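Local coordinates for ABC transporter, solute-binding protein (Staphylococcus aureus, PDB 6LKI) that binds glucose 6-phosphate as an extracellular solute-binding lipoprotein of the ABC-transporter type and docks onto the sensor kinase HptS, at residues R53-M58 against H227-R232; P101-V106 against V204-P209; I131-P136 against Q161-A166; Y190-R195 against A250-K255; S243-L248 against S256-V261. One frame throughout, in Å; residues are numbered along the deposited sequence.

Contact 1 (R53-M58 against H227-R232)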
# COMPACT_ATOMS: atom_id res chain seq x y z
N ARG A 53 -16.74 -2.86 20.78
CA ARG A 53 -15.49 -2.39 20.22
C ARG A 53 -14.69 -3.54 19.60
O ARG A 53 -14.80 -4.70 20.02
CB ARG A 53 -14.65 -1.70 21.29
CG ARG A 53 -15.01 -0.25 21.53
CD ARG A 53 -14.14 0.36 22.60
NE ARG A 53 -14.57 1.70 22.96
CZ ARG A 53 -13.98 2.45 23.89
NH1 ARG A 53 -12.92 1.99 24.53
NH2 ARG A 53 -14.44 3.67 24.16
N GLY A 54 -13.88 -3.19 18.61
CA GLY A 54 -12.98 -4.14 17.98
C GLY A 54 -11.77 -4.42 18.85
O GLY A 54 -11.70 -4.06 20.03
N ASP A 55 -10.78 -5.07 18.24
CA ASP A 55 -9.63 -5.60 18.96
C ASP A 55 -8.33 -4.85 18.69
O ASP A 55 -7.56 -4.63 19.63
CB ASP A 55 -9.43 -7.08 18.63
CG ASP A 55 -10.63 -7.93 19.00
OD1 ASP A 55 -10.88 -8.09 20.21
OD2 ASP A 55 -11.31 -8.42 18.08
N VAL A 56 -8.06 -4.47 17.45
CA VAL A 56 -6.77 -3.90 17.07
C VAL A 56 -7.00 -2.68 16.18
O VAL A 56 -7.88 -2.69 15.31
CB VAL A 56 -5.89 -4.93 16.33
CG1 VAL A 56 -4.57 -4.30 15.91
CG2 VAL A 56 -5.64 -6.15 17.21
N PHE A 57 -6.21 -1.63 16.42
CA PHE A 57 -6.13 -0.47 15.54
C PHE A 57 -4.81 -0.56 14.78
O PHE A 57 -3.74 -0.45 15.38
CB PHE A 57 -6.22 0.83 16.34
CG PHE A 57 -6.68 2.02 15.53
CD1 PHE A 57 -5.87 2.56 14.54
CD2 PHE A 57 -7.92 2.60 15.75
CE1 PHE A 57 -6.28 3.65 13.80
CE2 PHE A 57 -8.34 3.69 15.02
CZ PHE A 57 -7.52 4.22 14.04
N MET A 58 -4.89 -0.78 13.47
CA MET A 58 -3.72 -1.05 12.64
C MET A 58 -3.48 0.12 11.69
O MET A 58 -4.27 0.35 10.77
CB MET A 58 -3.91 -2.35 11.85
CG MET A 58 -2.83 -2.61 10.81
SD MET A 58 -3.25 -4.00 9.74
CE MET A 58 -1.85 -3.99 8.62
N HIS A 227 -14.07 -8.12 25.89
CA HIS A 227 -13.66 -9.49 25.58
C HIS A 227 -12.59 -9.45 24.49
O HIS A 227 -12.89 -9.56 23.30
CB HIS A 227 -14.86 -10.34 25.15
CG HIS A 227 -15.91 -10.47 26.20
ND1 HIS A 227 -17.04 -9.67 26.23
CD2 HIS A 227 -16.01 -11.30 27.26
CE1 HIS A 227 -17.79 -10.01 27.26
NE2 HIS A 227 -17.19 -10.99 27.91
N PRO A 228 -11.32 -9.31 24.88
CA PRO A 228 -10.26 -9.24 23.87
C PRO A 228 -10.08 -10.56 23.14
O PRO A 228 -10.11 -11.64 23.75
CB PRO A 228 -9.01 -8.89 24.70
CG PRO A 228 -9.34 -9.34 26.09
CD PRO A 228 -10.81 -9.14 26.25
N HIS A 229 -9.90 -10.47 21.83
CA HIS A 229 -9.66 -11.66 21.03
C HIS A 229 -8.27 -12.21 21.35
O HIS A 229 -7.29 -11.46 21.30
CB HIS A 229 -9.78 -11.35 19.54
CG HIS A 229 -9.95 -12.57 18.69
ND1 HIS A 229 -8.93 -13.47 18.46
CD2 HIS A 229 -11.03 -13.04 18.02
CE1 HIS A 229 -9.37 -14.44 17.67
NE2 HIS A 229 -10.64 -14.20 17.39
N PRO A 230 -8.14 -13.50 21.67
CA PRO A 230 -6.84 -14.03 22.10
C PRO A 230 -5.78 -14.07 21.01
O PRO A 230 -4.61 -14.32 21.33
CB PRO A 230 -7.18 -15.45 22.58
CG PRO A 230 -8.45 -15.80 21.87
CD PRO A 230 -9.21 -14.51 21.75
N LYS A 231 -6.14 -13.83 19.75
CA LYS A 231 -5.17 -13.84 18.66
C LYS A 231 -4.61 -12.45 18.36
O LYS A 231 -3.78 -12.33 17.45
CB LYS A 231 -5.80 -14.42 17.39
CG LYS A 231 -6.12 -15.91 17.48
CD LYS A 231 -4.85 -16.74 17.54
CE LYS A 231 -5.17 -18.21 17.78
NZ LYS A 231 -6.05 -18.76 16.71
N ARG A 232 -5.04 -11.42 19.08
CA ARG A 232 -4.68 -10.06 18.68
C ARG A 232 -3.22 -9.74 18.98
O ARG A 232 -2.58 -9.00 18.22
CB ARG A 232 -5.61 -9.04 19.35
CG ARG A 232 -5.45 -8.86 20.85
CD ARG A 232 -6.48 -7.85 21.34
NE ARG A 232 -6.31 -7.49 22.75
CZ ARG A 232 -6.96 -6.49 23.34
NH1 ARG A 232 -7.81 -5.75 22.64
NH2 ARG A 232 -6.76 -6.23 24.63
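Val56 and Asp55 meet Arg232 where strand 56-58 enters the sheet of a periplasmic-binding-protein fold. This strand lies between strands 5-9 and 215-223. The loop 227-232 leads from the latter into helix 232-239. Arg232 can be followed outward atom by atom. Its CB rests 3.6 Å from Val56 CG2. The chain then runs extended from CG to NE, which brings CD alongside Asp55, 4.1 Å from its CB. At the tip, NH1 gives a weak, bent bond to Asp55 O (3.2 Å, 132° at the hydrogen); Val223 O is its stronger partner. One face of the guanidinium is covered by Pro228 CB, 3.3 Å above its centre. The Asp55 carboxylate makes the other link. OD1 accepts from His229 N at 3.0 Å, and the N-H comes from above the carboxylate plane, 56° out of it. OD1 also takes a weak bond from Asn225 ND2, while OD2 is held by Thr6 N. The nearest charged atoms of Asp55 and Arg232, OD1 and NH1, stay 4.6 Å apart. No N-H of Arg232 points at the carboxylate, so between these two charges there is probably only a longer-range attraction. His229 starts a type I turn ending at Arg232. The ring of His229 is fixed at both nitrogens: NE2 donates to Asn3 O, and ND1 accepts, almost in the ring plane, from Lys231 N at 3.1 Å.

Contact 2 (P101-V106 against V204-P209)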
# COMPACT_ATOMS: atom_id res chain seq x y z
N PRO A 101 7.76 8.64 5.11
CA PRO A 101 8.14 10.05 4.96
C PRO A 101 7.00 10.85 4.34
O PRO A 101 6.36 10.42 3.38
CB PRO A 101 9.36 10.00 4.03
CG PRO A 101 9.79 8.55 4.00
CD PRO A 101 8.55 7.75 4.24
N THR A 102 6.74 12.02 4.92
CA THR A 102 5.94 13.02 4.23
C THR A 102 6.81 13.71 3.19
O THR A 102 8.03 13.80 3.35
CB THR A 102 5.36 14.05 5.20
OG1 THR A 102 6.42 14.72 5.88
CG2 THR A 102 4.46 13.36 6.23
N VAL A 103 6.19 14.17 2.11
CA VAL A 103 6.93 14.71 0.98
C VAL A 103 6.20 15.90 0.37
O VAL A 103 5.00 16.09 0.57
CB VAL A 103 7.17 13.65 -0.14
CG1 VAL A 103 7.87 12.41 0.41
CG2 VAL A 103 5.86 13.30 -0.82
N ILE A 104 6.96 16.70 -0.36
CA ILE A 104 6.40 17.61 -1.35
C ILE A 104 6.41 16.89 -2.69
O ILE A 104 7.45 16.36 -3.10
CB ILE A 104 7.21 18.92 -1.42
CG1 ILE A 104 7.15 19.67 -0.09
CG2 ILE A 104 6.70 19.80 -2.56
CD1 ILE A 104 8.13 20.81 -0.00
N VAL A 105 5.27 16.84 -3.35
CA VAL A 105 5.18 16.28 -4.69
C VAL A 105 5.16 17.42 -5.69
O VAL A 105 4.48 18.44 -5.47
CB VAL A 105 3.95 15.36 -4.84
CG1 VAL A 105 2.65 16.13 -4.66
CG2 VAL A 105 3.97 14.65 -6.18
N VAL A 106 5.94 17.29 -6.76
CA VAL A 106 6.14 18.35 -7.74
C VAL A 106 5.74 17.83 -9.11
O VAL A 106 6.13 16.72 -9.50
CB VAL A 106 7.60 18.85 -7.75
CG1 VAL A 106 7.79 19.92 -8.82
CG2 VAL A 106 7.99 19.38 -6.38
N VAL A 204 5.31 13.31 -11.79
CA VAL A 204 5.46 13.75 -10.41
C VAL A 204 6.86 13.41 -9.91
O VAL A 204 7.38 12.32 -10.16
CB VAL A 204 4.39 13.13 -9.48
CG1 VAL A 204 3.01 13.65 -9.86
CG2 VAL A 204 4.42 11.63 -9.55
N SER A 205 7.48 14.38 -9.23
CA SER A 205 8.74 14.20 -8.54
C SER A 205 8.50 14.25 -7.03
O SER A 205 7.52 14.83 -6.56
CB SER A 205 9.75 15.28 -8.94
OG SER A 205 10.03 15.22 -10.33
N ILE A 206 9.40 13.63 -6.28
CA ILE A 206 9.28 13.51 -4.83
C ILE A 206 10.41 14.29 -4.19
O ILE A 206 11.59 14.06 -4.50
CB ILE A 206 9.28 12.04 -4.39
CG1 ILE A 206 8.05 11.32 -4.94
CG2 ILE A 206 9.34 11.94 -2.87
CD1 ILE A 206 8.08 9.83 -4.75
N VAL A 207 10.06 15.21 -3.29
CA VAL A 207 11.02 16.07 -2.62
C VAL A 207 10.87 15.91 -1.12
O VAL A 207 9.76 16.07 -0.58
CB VAL A 207 10.84 17.55 -3.02
CG1 VAL A 207 11.76 18.44 -2.20
CG2 VAL A 207 11.10 17.73 -4.51
N TYR A 208 11.97 15.60 -0.44
CA TYR A 208 12.02 15.65 1.01
C TYR A 208 12.36 17.07 1.44
O TYR A 208 13.46 17.55 1.13
CB TYR A 208 13.05 14.68 1.56
CG TYR A 208 12.82 13.23 1.19
CD1 TYR A 208 11.58 12.63 1.39
CD2 TYR A 208 13.84 12.46 0.66
CE1 TYR A 208 11.37 11.30 1.06
CE2 TYR A 208 13.64 11.13 0.32
CZ TYR A 208 12.40 10.56 0.52
OH TYR A 208 12.20 9.24 0.19
N PRO A 209 11.46 17.78 2.12
CA PRO A 209 11.71 19.19 2.46
C PRO A 209 13.04 19.40 3.16
O PRO A 209 13.34 18.77 4.18
CB PRO A 209 10.53 19.54 3.38
CG PRO A 209 9.44 18.63 2.93
CD PRO A 209 10.11 17.35 2.53
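Val103 meets both Ile206 and Tyr208. Its CG1 lies anti to the carbonyl carbon (chi1 -55°). That branch therefore fits between Ile206 CG2, at 3.6 Å, and the ring atom CE1 of Tyr208, at 3.7 Å. Pro101 CB approaches the same ring atom obliquely. The Tyr208 hydroxyl is held by Glu191. Thr102 O lies near the plane of the Tyr208 ring, at its edge; this carbonyl is buried without a polar partner. Ile104 and Val207 face each other on one side of the sheet. Ile104 lays both CG1 and CD1 against Pro209 CG, each 3.9 Å away. On that same side Val106 CG2 meets Val207 CG2. Val105 projects from the other side, where its CG2 packs 3.7 Å from Val204 CB. The backbones are joined by two pairs of bonds. Ile104 and Val207 exchange theirs at 2.9 Å for both Ile104 N to Val207 O and Val207 N to Ile104 O. Val106 and Ser205 also exchange two bonds, the shorter being Ser205 N to Val106 O at 2.7 Å. Val105 with Ile206 is the non-hydrogen-bonded pair between them. This is an antiparallel ladder: it places strand 204-207 against the long strand 95-107 in the mixed sheet of a bacterial solute-binding protein.

Contact 3 (I131-P136 against Q161-A166)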
# COMPACT_ATOMS: atom_id res chain seq x y z
N ILE A 131 -0.39 25.79 -5.48
CA ILE A 131 0.02 24.61 -4.73
C ILE A 131 -1.10 24.25 -3.77
O ILE A 131 -1.97 25.06 -3.47
CB ILE A 131 1.35 24.83 -3.98
CG1 ILE A 131 1.25 26.06 -3.09
CG2 ILE A 131 2.49 25.00 -4.98
CD1 ILE A 131 2.50 26.31 -2.26
N ALA A 132 -1.06 23.01 -3.27
CA ALA A 132 -2.18 22.49 -2.50
C ALA A 132 -1.69 21.67 -1.31
O ALA A 132 -0.57 21.16 -1.30
CB ALA A 132 -3.12 21.65 -3.36
N TYR A 133 -2.57 21.54 -0.32
CA TYR A 133 -2.37 20.68 0.83
C TYR A 133 -3.73 20.24 1.33
O TYR A 133 -4.77 20.72 0.87
CB TYR A 133 -1.57 21.38 1.94
CG TYR A 133 -2.35 22.49 2.62
CD1 TYR A 133 -2.50 23.73 2.02
CD2 TYR A 133 -2.93 22.29 3.87
CE1 TYR A 133 -3.21 24.75 2.64
CE2 TYR A 133 -3.64 23.30 4.49
CZ TYR A 133 -3.78 24.53 3.87
OH TYR A 133 -4.49 25.54 4.48
N SER A 134 -3.73 19.32 2.29
CA SER A 134 -4.96 18.76 2.84
C SER A 134 -5.24 19.33 4.23
O SER A 134 -4.32 19.65 4.98
CB SER A 134 -4.90 17.23 2.90
OG SER A 134 -3.69 16.79 3.50
N ASN A 135 -6.54 19.43 4.55
CA ASN A 135 -7.04 19.99 5.80
C ASN A 135 -6.36 19.36 7.01
O ASN A 135 -6.55 18.16 7.28
CB ASN A 135 -8.56 19.80 5.88
CG ASN A 135 -9.20 20.60 7.00
OD1 ASN A 135 -8.53 21.07 7.92
ND2 ASN A 135 -10.52 20.76 6.93
N PRO A 136 -5.58 20.13 7.77
CA PRO A 136 -4.91 19.55 8.95
C PRO A 136 -5.87 19.17 10.06
O PRO A 136 -5.50 18.36 10.92
CB PRO A 136 -3.96 20.67 9.39
CG PRO A 136 -4.59 21.92 8.87
CD PRO A 136 -5.25 21.55 7.58
N GLN A 161 1.02 31.79 7.21
CA GLN A 161 1.53 32.31 5.95
C GLN A 161 1.44 31.26 4.85
O GLN A 161 1.09 31.58 3.70
CB GLN A 161 2.97 32.80 6.10
CG GLN A 161 3.53 33.40 4.82
CD GLN A 161 4.96 33.87 4.96
OE1 GLN A 161 5.59 33.69 6.01
NE2 GLN A 161 5.49 34.49 3.91
N PHE A 162 1.74 30.00 5.17
CA PHE A 162 1.60 28.95 4.17
C PHE A 162 0.14 28.76 3.78
O PHE A 162 -0.18 28.57 2.60
CB PHE A 162 2.19 27.63 4.67
CG PHE A 162 2.07 26.51 3.68
CD1 PHE A 162 3.01 26.35 2.68
CD2 PHE A 162 1.00 25.63 3.74
CE1 PHE A 162 2.90 25.33 1.76
CE2 PHE A 162 0.88 24.61 2.82
CZ PHE A 162 1.83 24.46 1.83
N GLN A 163 -0.77 28.80 4.76
CA GLN A 163 -2.18 28.62 4.47
C GLN A 163 -2.77 29.79 3.70
O GLN A 163 -3.86 29.66 3.13
CB GLN A 163 -2.96 28.40 5.78
CG GLN A 163 -2.56 27.13 6.51
CD GLN A 163 -3.49 26.80 7.66
OE1 GLN A 163 -4.14 27.69 8.22
NE2 GLN A 163 -3.56 25.53 8.03
N ASN A 164 -2.08 30.93 3.66
CA ASN A 164 -2.46 32.05 2.80
C ASN A 164 -1.75 32.01 1.46
O ASN A 164 -1.87 32.95 0.67
CB ASN A 164 -2.18 33.38 3.50
CG ASN A 164 -3.19 33.69 4.58
OD1 ASN A 164 -4.36 33.34 4.46
ND2 ASN A 164 -2.74 34.35 5.64
N HIS A 165 -1.03 30.93 1.18
CA HIS A 165 -0.31 30.74 -0.07
C HIS A 165 -0.74 29.51 -0.84
O HIS A 165 -0.69 29.52 -2.07
CB HIS A 165 1.20 30.65 0.20
CG HIS A 165 2.06 31.02 -0.97
ND1 HIS A 165 2.42 32.32 -1.25
CD2 HIS A 165 2.65 30.25 -1.91
CE1 HIS A 165 3.19 32.34 -2.33
NE2 HIS A 165 3.34 31.09 -2.75
N ALA A 166 -1.20 28.46 -0.16
CA ALA A 166 -1.55 27.19 -0.78
C ALA A 166 -3.04 26.91 -0.61
O ALA A 166 -3.63 27.25 0.41
CB ALA A 166 -0.74 26.04 -0.16
O HOH W 1 -5.22 27.58 2.73
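Tyr133 OH donates to a water at 2.8 Å and accepts from Gln168 NE2. The same water donates to two carbonyls of the other segment, Gln163 O and Ala166 O, with the latter 2.8 Å away. The hydroxyl is thus buried yet supplied with polar partners. Gln163 crosses the end of Tyr133 at about a right angle, its CG 3.2 Å from OH. The amide and ring planes are nearly parallel, 16° apart. The Tyr133 chi1 of 70° sets CG between the backbone N and the carbonyl carbon. From there the ring reaches over to the end of helix 156-163. These elements form a beta-alpha-beta crossover: strand 131-134 is followed by helices 140-153 and 156-163, and the chain returns in the parallel strand 167-169. Tyr133 and Phe162 slide past each other in opposite directions, their ring planes oblique at 59°, with CD1 of Tyr133 3.6 Å from CE2 of Phe162. Ala166 CB packs beside them, touching Tyr133 CD1 and, at 3.5 Å, Ile131 CG1. Ile131 CD1 reaches the edge of the His165 ring, in its plane, with CD2 4.0 Å away. Where the helix ends, Phe162 O accepts from both His165 N and Ala166 N.

Contact 4 (Y190-R195 against A250-K255)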
# COMPACT_ATOMS: atom_id res chain seq x y z
N TYR A 190 2.50 12.30 0.90
CA TYR A 190 3.44 11.38 1.52
C TYR A 190 3.92 10.40 0.46
O TYR A 190 3.31 10.24 -0.60
CB TYR A 190 2.83 10.64 2.73
CG TYR A 190 1.57 9.85 2.45
CD1 TYR A 190 0.33 10.47 2.43
CD2 TYR A 190 1.62 8.48 2.25
CE1 TYR A 190 -0.83 9.75 2.20
CE2 TYR A 190 0.47 7.75 2.01
CZ TYR A 190 -0.75 8.38 1.98
OH TYR A 190 -1.90 7.66 1.75
N GLU A 191 5.05 9.74 0.75
CA GLU A 191 5.80 9.04 -0.29
C GLU A 191 4.96 7.96 -0.96
O GLU A 191 4.99 7.82 -2.19
CB GLU A 191 7.08 8.45 0.29
CG GLU A 191 7.92 7.70 -0.73
CD GLU A 191 9.39 8.07 -0.66
OE1 GLU A 191 10.01 8.25 -1.73
OE2 GLU A 191 9.92 8.19 0.46
N GLN A 192 4.21 7.18 -0.18
CA GLN A 192 3.42 6.10 -0.76
C GLN A 192 2.39 6.62 -1.75
O GLN A 192 2.22 6.06 -2.84
CB GLN A 192 2.73 5.30 0.35
CG GLN A 192 1.80 4.21 -0.15
CD GLN A 192 1.11 3.48 0.98
OE1 GLN A 192 0.94 4.02 2.08
NE2 GLN A 192 0.73 2.23 0.74
N ASP A 193 1.69 7.70 -1.38
CA ASP A 193 0.69 8.27 -2.28
C ASP A 193 1.33 8.82 -3.54
O ASP A 193 0.79 8.67 -4.65
CB ASP A 193 -0.10 9.36 -1.56
CG ASP A 193 -1.60 9.19 -1.71
OD1 ASP A 193 -2.04 8.13 -2.21
OD2 ASP A 193 -2.35 10.11 -1.31
N ALA A 194 2.50 9.46 -3.40
CA ALA A 194 3.18 10.02 -4.56
C ALA A 194 3.60 8.93 -5.54
O ALA A 194 3.37 9.03 -6.75
CB ALA A 194 4.40 10.84 -4.11
N ARG A 195 4.21 7.85 -5.02
CA ARG A 195 4.69 6.79 -5.90
C ARG A 195 3.54 6.06 -6.58
O ARG A 195 3.70 5.57 -7.70
CB ARG A 195 5.56 5.81 -5.13
CG ARG A 195 6.75 6.47 -4.45
CD ARG A 195 8.03 5.68 -4.63
NE ARG A 195 9.20 6.50 -4.32
CZ ARG A 195 10.04 6.99 -5.23
NH1 ARG A 195 9.85 6.74 -6.51
NH2 ARG A 195 11.08 7.72 -4.84
N ALA A 250 8.30 -3.24 0.74
CA ALA A 250 8.25 -3.33 -0.71
C ALA A 250 6.92 -2.84 -1.27
O ALA A 250 6.89 -2.26 -2.36
CB ALA A 250 8.51 -4.77 -1.16
N GLU A 251 5.82 -3.07 -0.56
CA GLU A 251 4.51 -2.75 -1.11
C GLU A 251 4.04 -1.35 -0.74
O GLU A 251 3.39 -0.68 -1.57
CB GLU A 251 3.48 -3.78 -0.63
CG GLU A 251 3.76 -5.19 -1.13
CD GLU A 251 2.60 -6.14 -0.88
OE1 GLU A 251 1.69 -5.79 -0.09
OE2 GLU A 251 2.58 -7.23 -1.49
N PHE A 252 4.35 -0.88 0.46
CA PHE A 252 3.90 0.43 0.93
C PHE A 252 4.87 1.55 0.60
O PHE A 252 4.54 2.72 0.84
CB PHE A 252 3.67 0.41 2.45
CG PHE A 252 2.39 -0.26 2.88
CD1 PHE A 252 1.78 -1.21 2.08
CD2 PHE A 252 1.82 0.07 4.09
CE1 PHE A 252 0.60 -1.82 2.49
CE2 PHE A 252 0.65 -0.54 4.51
CZ PHE A 252 0.04 -1.48 3.70
N ASP A 253 6.06 1.23 0.08
CA ASP A 253 7.13 2.21 -0.08
C ASP A 253 7.42 2.91 1.24
O ASP A 253 7.65 4.12 1.31
CB ASP A 253 6.80 3.23 -1.18
CG ASP A 253 6.84 2.61 -2.56
OD1 ASP A 253 7.69 1.72 -2.78
OD2 ASP A 253 6.02 3.01 -3.42
N ALA A 254 7.41 2.12 2.31
CA ALA A 254 7.68 2.58 3.66
C ALA A 254 9.07 2.13 4.08
O ALA A 254 9.79 1.45 3.35
CB ALA A 254 6.62 2.05 4.63
N LYS A 255 9.46 2.53 5.29
CA LYS A 255 10.69 2.07 5.92
C LYS A 255 10.34 1.24 7.14
O LYS A 255 9.37 1.53 7.85
CB LYS A 255 11.58 3.25 6.31
CG LYS A 255 11.68 4.33 5.24
CD LYS A 255 13.08 4.43 4.69
CE LYS A 255 13.19 5.52 3.62
NZ LYS A 255 12.42 5.18 2.39
O HOH W 2 9.89 5.67 1.93
O HOH W 3 3.18 3.22 -3.24
O HOH W 4 1.48 1.17 -2.00
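The Phe252 ring carries the amide of Gln192 on one face. NE2 of Gln192 sits 3.6 Å above the ring plane, shifted toward the rim, and the two planes are 31° apart. The side chains run side by side in the same direction. Tyr11 packs against Phe252 edge-to-face. Gln192 OE1 lies at the edge of the Tyr190 ring, while Asp193 CB covers one face of that ring. Gln192 is extended, CG anti to N (chi1 175°), so its whole chain passes Phe252 O; CB comes within 3.2 Å of that oxygen. A water also joins Gln192 NE2 to Glu251 O. Here the first turn of helix 191-198, with Tyr190 at the N-cap, meets the last turn of helix 242-252. Asp253 leaves that helix with positive phi (54°) and turns its carboxylate toward Arg195. The two side chains cross at about a right angle. OD2 touches Arg195 CB at 3.3 Å but stays 4.8 Å from NE, so no salt bridge forms. Instead Arg195 NE pairs with Glu191 OE1 at 3.2 Å, within its own helix. Asp253 OD1 accepts from the backbone N of Asn68 of the HptS chain, which lies against this junction. Glu191 OE2, the partner of the Tyr208 hydroxyl, also shares a water with Asp253 O and Lys255 NZ; that water is 2.6 Å from NZ.

Contact 5 (S243-L248 against S256-V261)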
# COMPACT_ATOMS: atom_id res chain seq x y z
N SER A 243 9.82 -10.95 8.28
CA SER A 243 9.37 -11.31 6.93
C SER A 243 8.20 -10.45 6.49
O SER A 243 8.11 -10.05 5.32
CB SER A 243 9.02 -12.79 6.86
OG SER A 243 7.85 -13.08 7.62
N VAL A 244 7.28 -10.13 7.41
CA VAL A 244 6.15 -9.29 7.06
C VAL A 244 6.59 -7.85 6.84
O VAL A 244 6.11 -7.17 5.92
CB VAL A 244 5.06 -9.39 8.14
CG1 VAL A 244 3.92 -8.42 7.85
CG2 VAL A 244 4.54 -10.82 8.23
N GLN A 245 7.53 -7.36 7.66
CA GLN A 245 8.05 -6.01 7.46
C GLN A 245 8.76 -5.88 6.12
O GLN A 245 8.70 -4.81 5.50
CB GLN A 245 9.00 -5.65 8.60
CG GLN A 245 8.31 -5.33 9.92
CD GLN A 245 7.94 -3.87 10.04
OE1 GLN A 245 8.77 -2.99 9.84
NE2 GLN A 245 6.68 -3.61 10.37
N GLN A 246 9.42 -6.94 5.66
CA GLN A 246 10.07 -6.89 4.35
C GLN A 246 9.04 -6.75 3.23
O GLN A 246 9.27 -6.02 2.26
CB GLN A 246 10.93 -8.14 4.14
CG GLN A 246 12.19 -8.17 4.99
CD GLN A 246 12.80 -9.55 5.07
OE1 GLN A 246 12.11 -10.56 4.97
NE2 GLN A 246 14.12 -9.60 5.26
N ARG A 247 7.91 -7.44 3.35
CA ARG A 247 6.85 -7.30 2.35
C ARG A 247 6.21 -5.92 2.42
O ARG A 247 5.91 -5.31 1.39
CB ARG A 247 5.80 -8.39 2.53
CG ARG A 247 4.55 -8.19 1.68
CD ARG A 247 3.67 -9.43 1.63
NE ARG A 247 2.54 -9.24 0.73
CZ ARG A 247 1.70 -10.21 0.37
NH1 ARG A 247 1.86 -11.44 0.83
NH2 ARG A 247 0.69 -9.94 -0.46
N LEU A 248 6.00 -5.41 3.64
CA LEU A 248 5.36 -4.10 3.79
C LEU A 248 6.23 -2.99 3.22
O LEU A 248 5.72 -2.06 2.58
CB LEU A 248 5.06 -3.84 5.27
CG LEU A 248 3.85 -4.57 5.84
CD1 LEU A 248 3.96 -4.69 7.35
CD2 LEU A 248 2.57 -3.86 5.45
N SER A 256 11.11 0.18 7.37
CA SER A 256 10.78 -0.75 8.44
C SER A 256 11.12 -0.17 9.80
O SER A 256 12.04 0.64 9.96
CB SER A 256 11.53 -2.07 8.24
OG SER A 256 11.28 -2.96 9.31
N ILE A 257 10.34 -0.58 10.81
CA ILE A 257 10.64 -0.22 12.19
C ILE A 257 11.76 -1.08 12.76
O ILE A 257 12.36 -0.71 13.77
CB ILE A 257 9.37 -0.33 13.05
CG1 ILE A 257 9.55 0.35 14.40
CG2 ILE A 257 8.96 -1.79 13.22
CD1 ILE A 257 9.94 1.81 14.31
N ARG A 258 12.09 -2.19 12.11
CA ARG A 258 13.07 -3.14 12.61
C ARG A 258 14.49 -2.74 12.21
O ARG A 258 14.72 -2.19 11.13
CB ARG A 258 12.79 -4.55 12.09
CG ARG A 258 11.43 -5.11 12.47
CD ARG A 258 11.25 -6.50 11.90
NE ARG A 258 12.32 -7.41 12.33
CZ ARG A 258 12.21 -8.25 13.35
NH1 ARG A 258 11.08 -8.31 14.04
NH2 ARG A 258 13.23 -9.04 13.67
N LYS A 259 15.44 -3.05 13.10
CA LYS A 259 16.84 -2.78 12.80
C LYS A 259 17.37 -3.72 11.72
O LYS A 259 18.15 -3.31 10.85
CB LYS A 259 17.69 -2.89 14.07
CG LYS A 259 17.07 -2.25 15.29
CD LYS A 259 17.57 -2.91 16.56
CE LYS A 259 18.79 -2.20 17.12
NZ LYS A 259 18.41 -1.06 18.00
N ASP A 260 16.97 -4.99 11.76
CA ASP A 260 17.50 -5.97 10.82
C ASP A 260 16.90 -5.85 9.42
O ASP A 260 17.35 -6.57 8.52
CB ASP A 260 17.30 -7.40 11.35
CG ASP A 260 15.85 -7.72 11.68
OD1 ASP A 260 14.96 -6.93 11.31
OD2 ASP A 260 15.61 -8.76 12.32
N VAL A 261 15.93 -4.98 9.21
CA VAL A 261 15.34 -4.77 7.89
C VAL A 261 15.76 -3.41 7.36
O VAL A 261 15.84 -3.20 6.15
CB VAL A 261 13.81 -4.93 7.92
CG1 VAL A 261 13.22 -4.74 6.53
CG2 VAL A 261 13.43 -6.29 8.47
O HOH W 5 16.42 -7.55 5.72
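Gln245 points from helix 242-252 at Ser256, and its amide oxygen takes two bonds. The chain bends at chi2 (-89°), which turns the amide back toward the loop. Ser256 OG donates to Gln245 OE1 at 2.6 Å, in the carbonyl plane and on a lone pair. Ile257 N reaches the same oxygen at 3.0 Å, tilted 25° from that plane. Ser256 OG in turn accepts from Arg258 N at 3.0 Å, which makes an ST turn. Ile257 crosses Gln245 obliquely, with CG2 3.6 Å from OE1. Arg258 also comes in at a slant, its CD 3.7 Å from Gln245 CG; the amide and guanidinium planes are 47° apart. Beyond CD the Arg258 chain turns away to grip Asp260 side-on: NE meets OD1, and NH2 lies 2.8 Å from OD2, both close to the guanidinium plane. Arg258 NH1 is held by Thr240 O. One helix position on, Gln246 lays its CG across Val261, 3.9 Å from CG1. A water links Gln246 NE2 to Asp260 O. Nearby, Ser243 O accepts from Gln90 of the HptS chain. The other end of the Gln245 amide, NE2, donates to Phe97 O and Leu239 O. With two bonds at each end, this buried amide is fixed in its rotation and ties the loop after strand 255-256 to the helix and to strand 95-107.

In the fold
Contacts 1, 2 and 3 all reach the mixed sheet. Contact 2 is a backbone ladder with apolar side chains. Contact 3 is chiefly aromatic and apolar, with one bridging water, and is nested in the loop closed by contact 2. Contact 1 lies on the opposite side of the chain's centre from both and relies on a carboxylate that takes a backbone N-H, with a guanidinium only weakly bonded to a carbonyl. Contacts 4 and 5 share helix 242-252 and lie beside the HptS chain; they use amides, charges and waters. Contact 5 is only partly buried, the others buried. Contacts 2 and 4 touch directly, through Pro101 O with Glu191 N and through Ile206 against Arg195.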